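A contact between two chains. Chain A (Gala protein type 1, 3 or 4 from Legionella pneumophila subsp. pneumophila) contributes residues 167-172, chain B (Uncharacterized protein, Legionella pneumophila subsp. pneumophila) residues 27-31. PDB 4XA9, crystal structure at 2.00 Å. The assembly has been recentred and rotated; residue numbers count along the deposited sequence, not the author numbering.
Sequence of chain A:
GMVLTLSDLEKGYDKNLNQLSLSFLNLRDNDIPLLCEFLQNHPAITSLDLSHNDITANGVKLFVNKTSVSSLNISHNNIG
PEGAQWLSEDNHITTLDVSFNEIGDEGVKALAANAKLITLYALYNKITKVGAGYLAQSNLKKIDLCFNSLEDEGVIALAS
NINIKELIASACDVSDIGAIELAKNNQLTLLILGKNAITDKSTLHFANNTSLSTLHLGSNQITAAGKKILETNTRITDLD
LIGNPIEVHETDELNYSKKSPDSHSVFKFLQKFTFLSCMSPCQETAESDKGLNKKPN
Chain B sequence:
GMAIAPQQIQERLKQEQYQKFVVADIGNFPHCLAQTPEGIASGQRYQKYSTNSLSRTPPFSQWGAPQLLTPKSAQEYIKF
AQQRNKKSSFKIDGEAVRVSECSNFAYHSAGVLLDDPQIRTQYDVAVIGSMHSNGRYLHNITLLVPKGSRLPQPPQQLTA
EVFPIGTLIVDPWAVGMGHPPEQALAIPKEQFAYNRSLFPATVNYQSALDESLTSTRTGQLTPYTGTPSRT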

# COMPACT_ATOMS: atom_id res chain seq x y z
N LEU A 167 0.86 17.06 -2.31
CA LEU A 167 1.89 16.13 -2.74
C LEU A 167 2.03 14.98 -1.73
O LEU A 167 2.28 15.20 -0.55
N ILE A 168 1.85 13.76 -2.22
CA ILE A 168 2.03 12.55 -1.42
C ILE A 168 3.24 11.83 -1.99
O ILE A 168 3.23 11.43 -3.16
N ALA A 169 4.27 11.66 -1.17
CA ALA A 169 5.50 11.04 -1.65
C ALA A 169 6.19 10.25 -0.54
O ALA A 169 7.33 10.52 -0.18
N SER A 170 5.48 9.25 -0.01
CA SER A 170 6.02 8.40 1.05
C SER A 170 6.79 7.23 0.45
O SER A 170 6.41 6.71 -0.60
N ALA A 171 7.86 6.82 1.13
CA ALA A 171 8.74 5.76 0.64
C ALA A 171 9.30 6.13 -0.73
O ALA A 171 9.19 5.36 -1.69
N CYS A 172 9.90 7.31 -0.82
CA CYS A 172 10.41 7.82 -2.09
C CYS A 172 11.90 8.16 -2.04
O CYS A 172 12.39 8.90 -2.90
N GLY B 27 -1.41 6.92 7.64
CA GLY B 27 -0.90 8.28 7.55
C GLY B 27 0.16 8.46 6.48
O GLY B 27 0.31 9.56 5.93
N ASN B 28 0.92 7.41 6.20
CA ASN B 28 1.95 7.44 5.16
C ASN B 28 1.37 7.15 3.78
O ASN B 28 1.72 7.80 2.79
N PHE B 29 0.50 6.15 3.72
CA PHE B 29 -0.02 5.66 2.44
C PHE B 29 -1.55 5.69 2.39
O PHE B 29 -2.19 4.64 2.32
N PRO B 30 -2.13 6.90 2.41
CA PRO B 30 -3.59 7.01 2.46
C PRO B 30 -4.26 6.35 1.25
O PRO B 30 -5.36 5.81 1.39
N HIS B 31 -3.60 6.37 0.10
CA HIS B 31 -4.20 5.84 -1.11
C HIS B 31 -4.17 4.31 -1.17
O HIS B 31 -4.67 3.72 -2.12

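A single hydrogen bond joins these two stretches, and it runs from a side chain on one protein to the backbone of the other: OG of S170(A) donates to O of N28(B) across 2.8 Å. The general principle is a familiar one. A small hydroxyl can read a main-chain carbonyl directly, and apolar contacts then accumulate around that fixed point. Here the total buried between the stretches is modest, 207 Å², yet S170(A) takes the largest share of it on the chain A side, and the closest approach of the backbones falls at the same place, with CA of S170(A) 5.9 Å from CA of N28(B).

The serine points toward chain B, and its m rotamer (chi1 -63°) brings the hydroxyl to the carbonyl; OG is also hydrogen-bonded elsewhere in the structure. The side chain of N28(B), by contrast, points sideways, with chi1 at -64° (m), and its amide takes no part in the bond; CB of N28(B) lies 4.0 Å from OG of S170(A), a simple packing distance. What chain A recognises at this position is therefore the peptide oxygen rather than the asparagine head group.

F29(B) follows a different logic. Its CA-to-CB bond also points sideways, but with chi1 at -44° (m) and chi2 at -68° the end of the ring comes nearer to chain A. CE1 of F29(B) lies 3.4 Å from CB of S170(A), which meets the ring obliquely, and 4.0 Å from CB of A171(A), which sits at the ring edge, near its plane. The serine hydroxyl thus satisfies a carbonyl while its methylene packs against an aromatic carbon. A171(A) points toward chain B as well, and its methyl group extends this apolar patch.

On the other side of the serine in sequence, chain A alternates. A169(A) turns its methyl away and makes no contact, whereas I168(A), at the end of a strand, points toward chain B. With chi1 at -35° (m), CG2 of I168(A) lies 4.2 Å from CD of P30(B), an apolar contact with the proline ring, whose pucker is C-gamma endo; chi2 at -70° (m) sets CD1. CG2 of I168(A) also lies 4.3 Å from O of N28(B), the acceptor used by the serine. P30(B) opens a 3-10 segment that continues past H31(B), and remains partly exposed. Although the CA-to-CB bond of H31(B) points toward chain A, its CB comes no closer than 6.4 Å to CG2 of I168(A), and its NE2 is hydrogen-bonded elsewhere in the structure.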

# COMPACT_ATOMS: atom_id res chain seq x y z
CB LEU A 167 3.22 16.86 -2.93
CG LEU A 167 4.42 16.01 -3.35
CD1 LEU A 167 4.12 15.30 -4.66
CD2 LEU A 167 5.67 16.87 -3.48
CB ILE A 168 0.79 11.61 -1.47
CG1 ILE A 168 -0.51 12.40 -1.55
CG2 ILE A 168 0.77 10.63 -0.28
CD1 ILE A 168 -0.84 13.13 -0.32
CB ALA A 169 6.44 12.11 -2.21
CB SER A 170 4.89 7.88 1.95
OG SER A 170 4.23 8.94 2.63
CB ALA A 171 8.02 4.42 0.58
CB CYS A 172 9.61 9.05 -2.53
SG CYS A 172 7.89 8.70 -3.05
CB ASN B 28 3.06 6.42 5.46
CG ASN B 28 3.82 6.72 6.74
OD1 ASN B 28 3.89 7.86 7.19
ND2 ASN B 28 4.41 5.67 7.33
CB PHE B 29 0.48 4.25 2.18
CG PHE B 29 1.94 4.05 2.49
CD1 PHE B 29 2.91 4.68 1.73
CD2 PHE B 29 2.34 3.23 3.53
CE1 PHE B 29 4.25 4.50 2.01
CE2 PHE B 29 3.68 3.04 3.81
CZ PHE B 29 4.64 3.68 3.04
CB PRO B 30 -3.84 8.52 2.47
CG PRO B 30 -2.64 9.10 1.84
CD PRO B 30 -1.49 8.21 2.25
CB HIS B 31 -3.51 6.41 -2.36
CG HIS B 31 -4.37 6.36 -3.59
ND1 HIS B 31 -5.64 6.88 -3.62
CD2 HIS B 31 -4.13 5.86 -4.82
CE1 HIS B 31 -6.16 6.70 -4.83
NE2 HIS B 31 -5.26 6.08 -5.58